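PDB 6PI9: 16S rRNA (guanine(1405)-N(7))-methyltransferase from Klebsiella pneumoniae, which probably methylates the N7 position of guanine 1405 in 16S rRNA, using S-adenosyl-L-methionine as methyl donor, and so confers resistance to various aminoglycosides. Local coordinates for residues R94-G99 with L182-P187; R28-E33 with R49-Q54; L19-P24 with D63-A68; V188-A191 with R196-E199. All coordinates share one frame; numbering follows the deposited sequence.

Contact 1. Residues R94-G99 with L182-P187. With SAH (S-adenosyl-L-homocysteine), chain B.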
loop_
_atom_site.group_PDB
_atom_site.type_symbol
_atom_site.label_atom_id
_atom_site.label_comp_id
_atom_site.label_asym_id
_atom_site.label_seq_id
_atom_site.Cartn_x
_atom_site.Cartn_y
_atom_site.Cartn_z
ATOM N N ARG A 94 2.369 4.587 12.138
ATOM C CA ARG A 94 1.809 5.924 11.999
ATOM C C ARG A 94 0.286 5.870 11.946
ATOM O O ARG A 94 -0.390 6.706 12.557
ATOM C CB ARG A 94 2.363 6.609 10.763
ATOM C CG ARG A 94 1.880 8.049 10.655
ATOM C CD ARG A 94 2.229 8.632 9.310
ATOM N NE ARG A 94 1.862 7.713 8.242
ATOM C CZ ARG A 94 2.712 7.246 7.338
ATOM N NH1 ARG A 94 3.972 7.642 7.358
ATOM N NH2 ARG A 94 2.296 6.398 6.405
ATOM N N GLU A 95 -0.269 4.852 11.265
ATOM C CA GLU A 95 -1.716 4.648 11.286
ATOM C C GLU A 95 -2.260 4.594 12.708
ATOM O O GLU A 95 -3.336 5.145 12.985
ATOM C CB GLU A 95 -2.073 3.367 10.516
ATOM C CG GLU A 95 -1.903 3.533 9.021
ATOM C CD GLU A 95 -1.962 2.247 8.188
ATOM O OE1 GLU A 95 -2.023 1.109 8.740
ATOM O OE2 GLU A 95 -1.910 2.387 6.938
ATOM N N ARG A 96 -1.522 3.956 13.626
ATOM C CA ARG A 96 -1.982 3.678 14.984
ATOM C C ARG A 96 -1.719 4.808 15.984
ATOM O O ARG A 96 -2.403 4.860 17.017
ATOM C CB ARG A 96 -1.316 2.394 15.505
ATOM C CG ARG A 96 -1.994 1.742 16.711
ATOM C CD ARG A 96 -1.442 0.340 16.937
ATOM N NE ARG A 96 -1.742 -0.535 15.795
ATOM C CZ ARG A 96 -0.851 -0.968 14.913
ATOM N NH1 ARG A 96 0.449 -0.662 15.045
ATOM N NH2 ARG A 96 -1.250 -1.781 13.921
ATOM N N LEU A 97 -0.740 5.691 15.716
ATOM C CA LEU A 97 -0.349 6.724 16.681
ATOM C C LEU A 97 -1.504 7.571 17.203
ATOM O O LEU A 97 -1.596 7.768 18.427
ATOM C CB LEU A 97 0.703 7.639 16.057
ATOM C CG LEU A 97 2.086 7.065 15.976
ATOM C CD1 LEU A 97 2.913 7.977 15.097
ATOM C CD2 LEU A 97 2.629 6.995 17.373
ATOM N N PRO A 98 -2.364 8.145 16.365
ATOM C CA PRO A 98 -3.407 9.022 16.925
ATOM C C PRO A 98 -4.415 8.297 17.810
ATOM O O PRO A 98 -4.951 8.907 18.743
ATOM C CB PRO A 98 -4.055 9.635 15.675
ATOM C CG PRO A 98 -3.731 8.746 14.572
ATOM C CD PRO A 98 -2.378 8.157 14.893
ATOM N N GLY A 99 -4.676 7.011 17.577
ATOM C CA GLY A 99 -5.546 6.259 18.452
ATOM C C GLY A 99 -4.840 5.431 19.502
ATOM O O GLY A 99 -5.501 4.633 20.182
ATOM N N LEU A 182 -1.342 -10.302 16.080
ATOM C CA LEU A 182 -1.335 -10.530 14.634
ATOM C C LEU A 182 -2.010 -9.314 14.036
ATOM O O LEU A 182 -3.209 -9.363 13.663
ATOM C CB LEU A 182 -2.090 -11.812 14.270
ATOM C CG LEU A 182 -1.374 -13.086 14.787
ATOM C CD1 LEU A 182 -1.823 -13.348 16.230
ATOM C CD2 LEU A 182 -1.787 -14.302 13.918
ATOM N N MET A 183 -1.275 -8.198 13.971
ATOM C CA MET A 183 -1.895 -6.913 13.667
ATOM C C MET A 183 -1.633 -6.580 12.195
ATOM O O MET A 183 -0.464 -6.561 11.762
ATOM C CB MET A 183 -1.339 -5.859 14.632
ATOM C CG MET A 183 -1.790 -6.134 16.080
ATOM S SD MET A 183 -0.762 -5.203 17.278
ATOM C CE MET A 183 -1.001 -3.517 16.705
ATOM N N LYS A 184 -2.718 -6.331 11.438
ATOM C CA LYS A 184 -2.647 -5.982 10.014
ATOM C C LYS A 184 -1.808 -6.986 9.251
ATOM O O LYS A 184 -0.978 -6.639 8.382
ATOM C CB LYS A 184 -2.089 -4.567 9.863
ATOM C CG LYS A 184 -3.085 -3.550 10.460
ATOM C CD LYS A 184 -2.388 -2.122 10.478
ATOM C CE LYS A 184 -3.363 -1.038 11.041
ATOM N NZ LYS A 184 -2.548 0.247 11.251
ATOM N N LEU A 185 -1.996 -8.229 9.597
ATOM C CA LEU A 185 -1.142 -9.303 9.111
ATOM C C LEU A 185 -1.893 -10.365 8.329
ATOM O O LEU A 185 -1.411 -10.817 7.299
ATOM C CB LEU A 185 -0.460 -9.975 10.320
ATOM C CG LEU A 185 0.178 -11.333 9.988
ATOM C CD1 LEU A 185 1.320 -11.147 8.983
ATOM C CD2 LEU A 185 0.732 -11.923 11.289
ATOM N N LEU A 186 -3.065 -10.808 8.797
ATOM C CA LEU A 186 -3.650 -11.992 8.165
ATOM C C LEU A 186 -3.966 -11.785 6.681
ATOM O O LEU A 186 -3.786 -12.752 5.916
ATOM C CB LEU A 186 -4.917 -12.433 8.937
ATOM C CG LEU A 186 -4.629 -12.981 10.350
ATOM C CD1 LEU A 186 -5.910 -13.653 10.965
ATOM C CD2 LEU A 186 -3.450 -13.965 10.366
ATOM N N PRO A 187 -4.444 -10.619 6.203
ATOM C CA PRO A 187 -4.693 -10.531 4.747
ATOM C C PRO A 187 -3.456 -10.700 3.926
ATOM O O PRO A 187 -3.521 -11.358 2.885
ATOM C CB PRO A 187 -5.299 -9.124 4.530
ATOM C CG PRO A 187 -5.967 -8.821 5.867
ATOM C CD PRO A 187 -5.060 -9.477 6.913
HETATM N N SAH B . 2.013 -5.683 12.868
HETATM C CA SAH B . 2.695 -4.408 12.554
HETATM C CB SAH B . 3.087 -4.354 11.088
HETATM C CG SAH B . 1.967 -4.619 10.041
HETATM S SD SAH B . 2.557 -4.228 8.329
HETATM C C SAH B . 1.793 -3.206 12.893
HETATM O O SAH B . 0.561 -3.409 12.903
HETATM O OXT SAH B . 2.258 -2.068 13.101
HETATM C "C5'" SAH B . 2.818 -5.955 7.737
HETATM C "C4'" SAH B . 4.172 -6.571 8.201
HETATM O "O4'" SAH B . 4.198 -7.978 7.877
HETATM C "C3'" SAH B . 5.484 -5.953 7.637
HETATM O "O3'" SAH B . 6.346 -5.531 8.714
HETATM C "C2'" SAH B . 6.153 -7.084 6.857
HETATM O "O2'" SAH B . 7.570 -7.020 7.038
HETATM C "C1'" SAH B . 5.569 -8.304 7.585
HETATM N N9 SAH B . 5.482 -9.501 6.772
HETATM C C8 SAH B . 4.887 -9.627 5.543
HETATM N N7 SAH B . 4.921 -10.949 5.197
HETATM C C5 SAH B . 5.592 -11.626 6.183
HETATM C C6 SAH B . 5.970 -12.939 6.351
HETATM N N6 SAH B . 5.766 -13.860 5.433
HETATM N N1 SAH B . 6.577 -13.297 7.543
HETATM C C2 SAH B . 6.885 -12.373 8.485
HETATM N N3 SAH B . 6.535 -11.057 8.336
HETATM C C4 SAH B . 5.894 -10.729 7.179
#

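Contact 2. Residues R28-E33 with R49-Q54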
loop_
_atom_site.group_PDB
_atom_site.type_symbol
_atom_site.label_atom_id
_atom_site.label_comp_id
_atom_site.label_asym_id
_atom_site.label_seq_id
_atom_site.Cartn_x
_atom_site.Cartn_y
_atom_site.Cartn_z
ATOM N N ARG A 28 14.416 -15.147 -2.001
ATOM C CA ARG A 28 14.587 -16.332 -2.835
ATOM C C ARG A 28 13.282 -17.148 -2.950
ATOM O O ARG A 28 12.903 -17.593 -4.046
ATOM C CB ARG A 28 15.739 -17.147 -2.230
ATOM C CG ARG A 28 16.271 -18.216 -3.077
ATOM C CD ARG A 28 17.529 -18.873 -2.372
ATOM N NE ARG A 28 18.730 -18.027 -2.337
ATOM C CZ ARG A 28 19.200 -17.443 -1.232
ATOM N NH1 ARG A 28 18.568 -17.598 -0.050
ATOM N NH2 ARG A 28 20.320 -16.719 -1.298
ATOM N N ARG A 29 12.589 -17.372 -1.825
ATOM C CA ARG A 29 11.323 -18.118 -1.869
ATOM C C ARG A 29 10.309 -17.452 -2.799
ATOM O O ARG A 29 9.684 -18.118 -3.653
ATOM C CB ARG A 29 10.729 -18.249 -0.445
ATOM C CG ARG A 29 9.388 -18.962 -0.422
ATOM C CD ARG A 29 8.696 -18.991 0.976
ATOM N NE ARG A 29 8.571 -17.680 1.629
ATOM C CZ ARG A 29 7.652 -16.754 1.323
ATOM N NH1 ARG A 29 6.741 -17.001 0.377
ATOM N NH2 ARG A 29 7.617 -15.598 1.994
ATOM N N VAL A 30 10.142 -16.133 -2.672
ATOM C CA VAL A 30 9.176 -15.427 -3.529
ATOM C C VAL A 30 9.579 -15.564 -4.984
ATOM O O VAL A 30 8.754 -15.835 -5.882
ATOM C CB VAL A 30 9.096 -13.952 -3.086
ATOM C CG1 VAL A 30 8.417 -13.047 -4.123
ATOM C CG2 VAL A 30 8.334 -13.873 -1.756
ATOM N N PHE A 31 10.866 -15.383 -5.257
ATOM C CA PHE A 31 11.266 -15.460 -6.659
ATOM C C PHE A 31 11.058 -16.872 -7.213
ATOM O O PHE A 31 10.631 -17.043 -8.371
ATOM C CB PHE A 31 12.721 -14.990 -6.778
ATOM C CG PHE A 31 13.286 -15.087 -8.190
ATOM C CD1 PHE A 31 13.021 -14.099 -9.149
ATOM C CD2 PHE A 31 14.026 -16.186 -8.555
ATOM C CE1 PHE A 31 13.533 -14.203 -10.431
ATOM C CE2 PHE A 31 14.526 -16.311 -9.841
ATOM C CZ PHE A 31 14.302 -15.316 -10.767
ATOM N N MET A 32 11.417 -17.901 -6.445
ATOM C CA MET A 32 11.267 -19.261 -6.971
ATOM C C MET A 32 9.794 -19.666 -7.141
ATOM O O MET A 32 9.472 -20.494 -8.012
ATOM C CB MET A 32 11.979 -20.262 -6.047
ATOM C CG MET A 32 13.480 -20.097 -6.010
ATOM S SD MET A 32 14.306 -20.088 -7.607
ATOM C CE MET A 32 14.033 -21.783 -8.149
ATOM N N GLU A 33 8.891 -19.120 -6.322
ATOM C CA GLU A 33 7.470 -19.363 -6.544
ATOM C C GLU A 33 7.002 -18.743 -7.859
ATOM O O GLU A 33 6.135 -19.303 -8.553
ATOM C CB GLU A 33 6.658 -18.796 -5.376
ATOM C CG GLU A 33 6.819 -19.581 -4.110
ATOM C CD GLU A 33 6.105 -18.945 -2.913
ATOM O OE1 GLU A 33 5.413 -17.924 -3.129
ATOM O OE2 GLU A 33 6.263 -19.453 -1.768
ATOM N N ARG A 49 9.779 -8.343 -7.371
ATOM C CA ARG A 49 9.928 -7.025 -6.784
ATOM C C ARG A 49 8.565 -6.481 -6.385
ATOM O O ARG A 49 8.387 -5.956 -5.280
ATOM C CB ARG A 49 10.648 -6.111 -7.781
ATOM C CG ARG A 49 11.030 -4.795 -7.193
ATOM C CD ARG A 49 12.214 -4.195 -7.928
ATOM N NE ARG A 49 12.303 -4.577 -9.333
ATOM C CZ ARG A 49 13.356 -5.182 -9.897
ATOM N NH1 ARG A 49 14.435 -5.476 -9.167
ATOM N NH2 ARG A 49 13.337 -5.467 -11.209
ATOM N N THR A 50 7.574 -6.602 -7.276
ATOM C CA THR A 50 6.235 -6.113 -6.916
ATOM C C THR A 50 5.678 -6.836 -5.692
ATOM O O THR A 50 5.181 -6.197 -4.758
ATOM C CB THR A 50 5.294 -6.270 -8.103
ATOM O OG1 THR A 50 5.764 -5.409 -9.136
ATOM C CG2 THR A 50 3.913 -5.778 -7.697
ATOM N N HIS A 51 5.741 -8.170 -5.690
ATOM C CA HIS A 51 5.302 -8.999 -4.550
ATOM C C HIS A 51 5.976 -8.555 -3.255
ATOM O O HIS A 51 5.318 -8.304 -2.231
ATOM C CB HIS A 51 5.628 -10.481 -4.858
ATOM C CG HIS A 51 5.204 -11.487 -3.812
ATOM N ND1 HIS A 51 5.573 -11.402 -2.486
ATOM C CD2 HIS A 51 4.546 -12.674 -3.936
ATOM C CE1 HIS A 51 5.111 -12.448 -1.824
ATOM N NE2 HIS A 51 4.495 -13.246 -2.681
ATOM N N LEU A 52 7.304 -8.437 -3.291
ATOM C CA LEU A 52 8.063 -8.087 -2.094
ATOM C C LEU A 52 7.714 -6.685 -1.613
ATOM O O LEU A 52 7.610 -6.448 -0.397
ATOM C CB LEU A 52 9.571 -8.251 -2.348
ATOM C CG LEU A 52 9.917 -9.737 -2.447
ATOM C CD1 LEU A 52 11.252 -9.997 -3.195
ATOM C CD2 LEU A 52 9.999 -10.280 -0.989
ATOM N N HIS A 53 7.497 -5.736 -2.551
ATOM C CA HIS A 53 7.060 -4.401 -2.141
ATOM C C HIS A 53 5.688 -4.473 -1.470
ATOM O O HIS A 53 5.458 -3.806 -0.458
ATOM C CB HIS A 53 7.025 -3.440 -3.341
ATOM C CG HIS A 53 6.413 -2.090 -3.051
ATOM N ND1 HIS A 53 5.117 -1.759 -3.408
ATOM C CD2 HIS A 53 6.944 -0.967 -2.500
ATOM C CE1 HIS A 53 4.868 -0.506 -3.062
ATOM N NE2 HIS A 53 5.957 -0.003 -2.502
ATOM N N GLN A 54 4.775 -5.296 -2.014
ATOM C CA GLN A 54 3.432 -5.395 -1.443
ATOM C C GLN A 54 3.462 -6.002 -0.045
ATOM O O GLN A 54 2.725 -5.555 0.842
ATOM C CB GLN A 54 2.522 -6.213 -2.343
ATOM C CG GLN A 54 2.334 -5.591 -3.690
ATOM C CD GLN A 54 1.526 -6.483 -4.594
ATOM O OE1 GLN A 54 1.716 -6.491 -5.818
ATOM N NE2 GLN A 54 0.600 -7.252 -3.994
HETATM O O HOH W 1 4.211 -16.272 -1.533
#

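Contact 3. Residues L19-P24 with D63-A68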
loop_
_atom_site.group_PDB
_atom_site.type_symbol
_atom_site.label_atom_id
_atom_site.label_comp_id
_atom_site.label_asym_id
_atom_site.label_seq_id
_atom_site.Cartn_x
_atom_site.Cartn_y
_atom_site.Cartn_z
ATOM N N LEU A 19 15.986 -3.950 -1.328
ATOM C CA LEU A 19 15.712 -5.204 -0.654
ATOM C C LEU A 19 16.798 -5.554 0.336
ATOM O O LEU A 19 16.772 -6.655 0.880
ATOM C CB LEU A 19 15.509 -6.320 -1.685
ATOM C CG LEU A 19 14.288 -6.024 -2.572
ATOM C CD1 LEU A 19 14.167 -7.080 -3.670
ATOM C CD2 LEU A 19 13.013 -5.984 -1.739
ATOM N N ARG A 20 17.738 -4.637 0.597
ATOM C CA ARG A 20 18.941 -5.012 1.334
ATOM C C ARG A 20 18.636 -5.482 2.750
ATOM O O ARG A 20 19.467 -6.172 3.342
ATOM C CB ARG A 20 19.929 -3.835 1.391
ATOM C CG ARG A 20 19.378 -2.653 2.166
ATOM C CD ARG A 20 20.227 -1.423 2.045
ATOM N NE ARG A 20 21.265 -1.426 3.053
ATOM C CZ ARG A 20 22.020 -0.374 3.349
ATOM N NH1 ARG A 20 21.834 0.781 2.698
ATOM N NH2 ARG A 20 22.958 -0.472 4.299
ATOM N N ASP A 21 17.472 -5.123 3.299
ATOM C CA ASP A 21 17.092 -5.447 4.666
ATOM C C ASP A 21 15.960 -6.486 4.745
ATOM O O ASP A 21 15.480 -6.775 5.845
ATOM C CB ASP A 21 16.704 -4.149 5.408
ATOM C CG ASP A 21 17.945 -3.271 5.759
ATOM O OD1 ASP A 21 18.994 -3.831 6.146
ATOM O OD2 ASP A 21 17.878 -2.017 5.651
ATOM N N VAL A 22 15.549 -7.076 3.624
ATOM C CA VAL A 22 14.630 -8.214 3.645
ATOM C C VAL A 22 15.404 -9.515 3.822
ATOM O O VAL A 22 16.490 -9.687 3.259
ATOM C CB VAL A 22 13.795 -8.257 2.354
ATOM C CG1 VAL A 22 12.850 -9.470 2.396
ATOM C CG2 VAL A 22 12.991 -6.939 2.191
ATOM N N CYS A 23 14.859 -10.427 4.630
ATOM C CA CYS A 23 15.416 -11.762 4.797
ATOM C C CYS A 23 15.744 -12.388 3.442
ATOM O O CYS A 23 14.844 -12.555 2.616
ATOM C CB CYS A 23 14.414 -12.640 5.534
ATOM S SG CYS A 23 14.502 -12.400 7.275
ATOM N N PRO A 24 17.021 -12.742 3.169
ATOM C CA PRO A 24 17.337 -13.291 1.825
ATOM C C PRO A 24 16.558 -14.545 1.473
ATOM O O PRO A 24 16.200 -14.744 0.298
ATOM C CB PRO A 24 18.844 -13.617 1.890
ATOM C CG PRO A 24 19.413 -12.750 2.999
ATOM C CD PRO A 24 18.213 -12.502 3.990
ATOM N N ASP A 63 15.740 4.833 3.337
ATOM C CA ASP A 63 16.376 5.938 4.050
ATOM C C ASP A 63 15.535 6.450 5.214
ATOM O O ASP A 63 16.092 7.009 6.164
ATOM C CB ASP A 63 16.700 7.076 3.083
ATOM C CG ASP A 63 17.418 6.590 1.839
ATOM O OD1 ASP A 63 18.607 6.212 1.944
ATOM O OD2 ASP A 63 16.791 6.587 0.759
ATOM N N ALA A 64 14.212 6.267 5.176
ATOM C CA ALA A 64 13.413 6.512 6.373
ATOM C C ALA A 64 13.851 5.620 7.523
ATOM O O ALA A 64 13.543 5.917 8.682
ATOM C CB ALA A 64 11.926 6.297 6.092
ATOM N N GLN A 65 14.574 4.541 7.224
ATOM C CA GLN A 65 15.097 3.669 8.269
ATOM C C GLN A 65 16.302 4.291 8.974
ATOM O O GLN A 65 16.418 4.211 10.201
ATOM C CB GLN A 65 15.464 2.321 7.669
ATOM C CG GLN A 65 15.928 1.311 8.678
ATOM C CD GLN A 65 16.006 -0.058 8.071
ATOM O OE1 GLN A 65 14.993 -0.605 7.631
ATOM N NE2 GLN A 65 17.216 -0.615 8.006
ATOM N N LYS A 66 17.222 4.894 8.222
ATOM C CA LYS A 66 18.279 5.662 8.872
ATOM C C LYS A 66 17.708 6.876 9.589
ATOM O O LYS A 66 18.191 7.254 10.663
ATOM C CB LYS A 66 19.338 6.082 7.855
ATOM C CG LYS A 66 20.273 4.949 7.493
ATOM C CD LYS A 66 20.101 4.495 6.055
ATOM C CE LYS A 66 20.781 3.140 5.816
ATOM N NZ LYS A 66 20.146 2.022 6.602
ATOM N N LYS A 67 16.674 7.495 9.011
ATOM C CA LYS A 67 16.014 8.609 9.684
ATOM C C LYS A 67 15.390 8.153 10.994
ATOM O O LYS A 67 15.560 8.809 12.029
ATOM C CB LYS A 67 14.963 9.239 8.765
ATOM C CG LYS A 67 15.389 10.597 8.176
ATOM C CD LYS A 67 14.922 10.795 6.732
ATOM C CE LYS A 67 15.174 12.226 6.291
ATOM N NZ LYS A 67 16.633 12.498 6.121
ATOM N N ALA A 68 14.680 7.014 10.974
ATOM C CA ALA A 68 14.132 6.464 12.208
ATOM C C ALA A 68 15.235 6.156 13.207
ATOM O O ALA A 68 15.064 6.361 14.414
ATOM C CB ALA A 68 13.311 5.206 11.911
#

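Contact 4. Residues V188-A191 with R196-E199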
loop_
_atom_site.group_PDB
_atom_site.type_symbol
_atom_site.label_atom_id
_atom_site.label_comp_id
_atom_site.label_asym_id
_atom_site.label_seq_id
_atom_site.Cartn_x
_atom_site.Cartn_y
_atom_site.Cartn_z
ATOM N N VAL A 188 -2.322 -10.153 4.360
ATOM C CA VAL A 188 -1.159 -10.268 3.492
ATOM C C VAL A 188 -0.574 -11.658 3.610
ATOM O O VAL A 188 0.010 -12.170 2.663
ATOM C CB VAL A 188 -0.118 -9.185 3.809
ATOM C CG1 VAL A 188 0.586 -9.497 5.085
ATOM C CG2 VAL A 188 0.948 -9.091 2.665
ATOM N N LEU A 189 -0.728 -12.310 4.767
ATOM C CA LEU A 189 -0.261 -13.690 4.851
ATOM C C LEU A 189 -1.100 -14.605 3.959
ATOM O O LEU A 189 -0.564 -15.462 3.260
ATOM C CB LEU A 189 -0.327 -14.096 6.330
ATOM C CG LEU A 189 0.334 -15.342 6.839
ATOM C CD1 LEU A 189 1.850 -15.069 6.852
ATOM C CD2 LEU A 189 -0.201 -15.530 8.265
ATOM N N GLU A 190 -2.418 -14.424 3.965
ATOM C CA GLU A 190 -3.311 -15.271 3.175
ATOM C C GLU A 190 -3.139 -15.002 1.687
ATOM O O GLU A 190 -3.353 -15.910 0.854
ATOM C CB GLU A 190 -4.784 -15.032 3.633
ATOM C CG GLU A 190 -5.815 -16.056 3.039
ATOM C CD GLU A 190 -5.806 -17.438 3.731
ATOM O OE1 GLU A 190 -6.500 -18.403 3.222
ATOM O OE2 GLU A 190 -5.098 -17.570 4.762
ATOM N N ALA A 191 -2.714 -13.781 1.331
ATOM C CA ALA A 191 -2.373 -13.470 -0.055
ATOM C C ALA A 191 -1.156 -14.237 -0.512
ATOM O O ALA A 191 -0.971 -14.459 -1.728
ATOM C CB ALA A 191 -2.141 -11.967 -0.204
ATOM N N ARG A 196 -3.083 -20.204 5.158
ATOM C CA ARG A 196 -1.971 -20.007 6.080
ATOM C C ARG A 196 -2.422 -19.260 7.326
ATOM O O ARG A 196 -1.917 -19.531 8.430
ATOM C CB ARG A 196 -0.829 -19.252 5.376
ATOM C CG ARG A 196 0.473 -19.144 6.226
ATOM C CD ARG A 196 1.005 -20.544 6.543
ATOM N NE ARG A 196 2.200 -20.479 7.379
ATOM C CZ ARG A 196 2.869 -21.536 7.815
ATOM N NH1 ARG A 196 2.467 -22.769 7.523
ATOM N NH2 ARG A 196 3.947 -21.364 8.565
ATOM N N ALA A 197 -3.389 -18.348 7.186
ATOM C CA ALA A 197 -3.921 -17.663 8.369
ATOM C C ALA A 197 -4.510 -18.657 9.358
ATOM O O ALA A 197 -4.203 -18.623 10.563
ATOM C CB ALA A 197 -4.983 -16.644 7.936
ATOM N N ALA A 198 -5.381 -19.547 8.876
ATOM C CA ALA A 198 -5.992 -20.509 9.791
ATOM C C ALA A 198 -4.950 -21.453 10.381
ATOM O O ALA A 198 -5.086 -21.910 11.531
ATOM C CB ALA A 198 -7.086 -21.296 9.039
ATOM N N GLU A 199 -3.915 -21.791 9.609
ATOM C CA GLU A 199 -2.914 -22.723 10.131
ATOM C C GLU A 199 -2.099 -22.048 11.236
ATOM O O GLU A 199 -1.803 -22.657 12.267
ATOM C CB GLU A 199 -2.024 -23.176 8.984
ATOM C CG GLU A 199 -1.000 -24.164 9.356
ATOM C CD GLU A 199 -0.281 -24.698 8.124
ATOM O OE1 GLU A 199 0.404 -25.743 8.293
ATOM O OE2 GLU A 199 -0.399 -24.072 7.001
HETATM O O HOH W 2 -6.693 -19.303 6.426
#

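Contact 1. Residues R94-G99 with L182-P187
Glu95 and Lys184 form the salt bridge that ties helix 91-96 to the segment following strand 179-183. Lys184 reaches across extended beyond CG, with chi2 to chi4 near 180°, and its NZ meets Glu95 OE1 at 2.7 Å, on the anti lone pair that points away from OE2. The ammonium also makes a weak hydrogen bond to the carbonyl of Ser92, one turn back on the same helix.

The second set of polar contacts runs through S-adenosyl-L-homocysteine. Arg96 grips its carboxylate with two nitrogens: NH1 gives a nearly straight bond (167°) to OXT at 3.0 Å, in the guanidinium plane, and NH2 a shorter, more bent one to the ligand O at 2.6 Å. From the other segment, the carbonyl O of Met183 accepts a bond from the ligand's amino N at 2.9 Å. Glu252 pairs with Arg96 NE and helps to fix the guanidinium.

Packing comes from the Lys184 methylenes, which pass beside the guanidinium with CD 3.6 Å from Arg96 NH2. Met183 lies alongside too, though the position of its methyl is doubtful. Lys184 NZ comes within 3.6 Å of Arg96 NH2; the carboxylates of Glu95 and of the ligand probably offset these two positive charges.

Gripping the amino-acid end of the ligand in this way, the two segments form part of the cofactor pocket of a Rossmann-like methyltransferase, at the C-terminal end of a parallel strand.

Contact 2. Residues R28-E33 with R49-Q54
Val30, on helix 24-34, faces His51 and Leu52 of helix 41-57. Just before it, Arg29 runs along its own helix, and NH1 gives a hydrogen bond within a salt bridge to Glu33 OE2, 3.3 Å away and one turn on. The oxygen lies in the guanidinium plane but is itself approached from above its carboxylate, 40° out of that plane. Arg29 NH2 pairs with Asp167, a residue that binds S-adenosyl-L-homocysteine, so this arginine is a second-shell neighbour of the cofactor.

Val30 carries the direct packing. With CG1 anti to the backbone N (chi1 165°), both methyls are turned to the other helix. His51 was modelled in two conformers, and its contacts here hold for one of them. In that copy CG1 makes a CH-pi contact over the His51 ring, 3.7 Å from its centroid and displaced toward the rim, while CG2 sits 3.5 Å from His51 CE1. The same valine reaches Leu52, CG1 lying 4.0 Å from Leu52 CG.

Glu33 closes the polar border of the contact through a water 2.6 Å from its OE1. In the same His51 conformer that water also lies 3.2 Å from His51 NE2 in a hydrogen bond, and it accepts a weak one from Arg29 NH1. His51 NE2 has a further weak bond to the carbonyl of Leu218 of the second subunit.

The result is a helix-helix interface in the N-terminal helical part of this FmrO-family methyltransferase, with an apolar valine centre and a water-bridged polar border beside the cofactor site.

Contact 3. Residues L19-P24 with D63-A68
Asp21 and Gln65 join a type I beta turn, Leu19 to Val22, to helix 63-75. The turn belongs to the loop between helices 4-14 and 24-34 and is closed by the backbone bond from Val22 N to Leu19 O. Arg20 and Asp21, at its two central positions, both point toward the helix.

One hydrogen bond crosses the contact. Gln65 NE2 donates to Asp21 OD2 at 2.8 Å, but the angle at the hydrogen is only 130°, so the bond is weak despite its length. The two side chains approach from opposite directions, and the amide and carboxylate planes are 29° apart. Gln65 gets there by stretching out, CG anti to the backbone N (chi1 -176°), which carries the amide away from its helix to meet the acid.

The main polar partner of Asp21 lies outside the two segments: OD1 forms a salt bridge with Arg148 on helix 144-157. The carboxylate is thus shared between two helices, with Arg148 on one oxygen and Gln65 on the other. Backbone bonds between Asp21 and Leu144 and between Cys23 and Ile142 hold the loop against the same part of the fold.

The remaining contact brings like charges together on the exposed side. Arg20 and Lys66 come from opposite directions, the closest pair being Arg20 NH1 and Lys66 CE at 4.0 Å. Asp21 OD2, 4.7 Å from Lys66 NZ, probably tempers the repulsion. Lys66 NZ itself lies over one face of the Arg20 guanidinium, displaced toward its rim and 4.4 Å from Arg20 NH2.

Contact 4. Residues V188-A191 with R196-E199
Glu190 and Leu189, neighbours on helix 186-192, close on the first turn of helix 196-203, where Glu190 and Arg196 have CA atoms 5.7 Å apart. The close-packed part is twofold. Leu189 lays its branch against the aliphatic stem of Arg196, CG to CG at 3.9 Å, and Leu189 CD2 lies 4.3 Å from Ala197 CA. Beside this, the acid end of Glu190 comes up to the start of the second helix: OE2 accepts a hydrogen bond from Ala197 N at 3.1 Å, nearly straight at 160°, with the methyl of Ala197 near the same oxygen. A bend at chi2 (78°) swings the carboxylate round to the Ala197 amide, while OE1 takes the amide of Gly195.

Beyond this direct packing, a water takes over. It donates to Glu190 OE2 at 2.9 Å and accepts from Ala198 N at 2.8 Å, carrying the carboxylate's hold to the next amide. The guanidinium of Arg196 leaves the contact but stays held, NE binding the carbonyl of Leu168, a cofactor-binding residue. The loose end is at Glu199, exposed, to which Arg196 NH1 makes a weak, bent bond.

Glu190 therefore serves amides at the N-terminal end of helix 196-203, directly and through water. A carboxylate set there should be favoured by the helix dipole, which would probably help to keep it ionised although it is buried.

In the fold
Contacts 1 and 4 share helix 186-192 and touch where Leu186 CD2 meets Ala197 CB at 3.9 Å. The segment holding the amino-acid part of S-adenosyl-L-homocysteine runs on into that helix. Contact 4 reaches the ligand too, with the Leu189 side chain about 4 Å from it. On the N-terminal side, contact 2 is nested within the chain loop closed by contact 3, and the two meet through Leu52 CD1 and Leu19 CD1, 4.2 Å apart. The side chain of His51 lies about 7 Å from the ligand and that of Asp21 about 10 Å. Contacts 1 and 2 also meet across the dimer, Arg94 of one subunit bonding to Thr50 of the other.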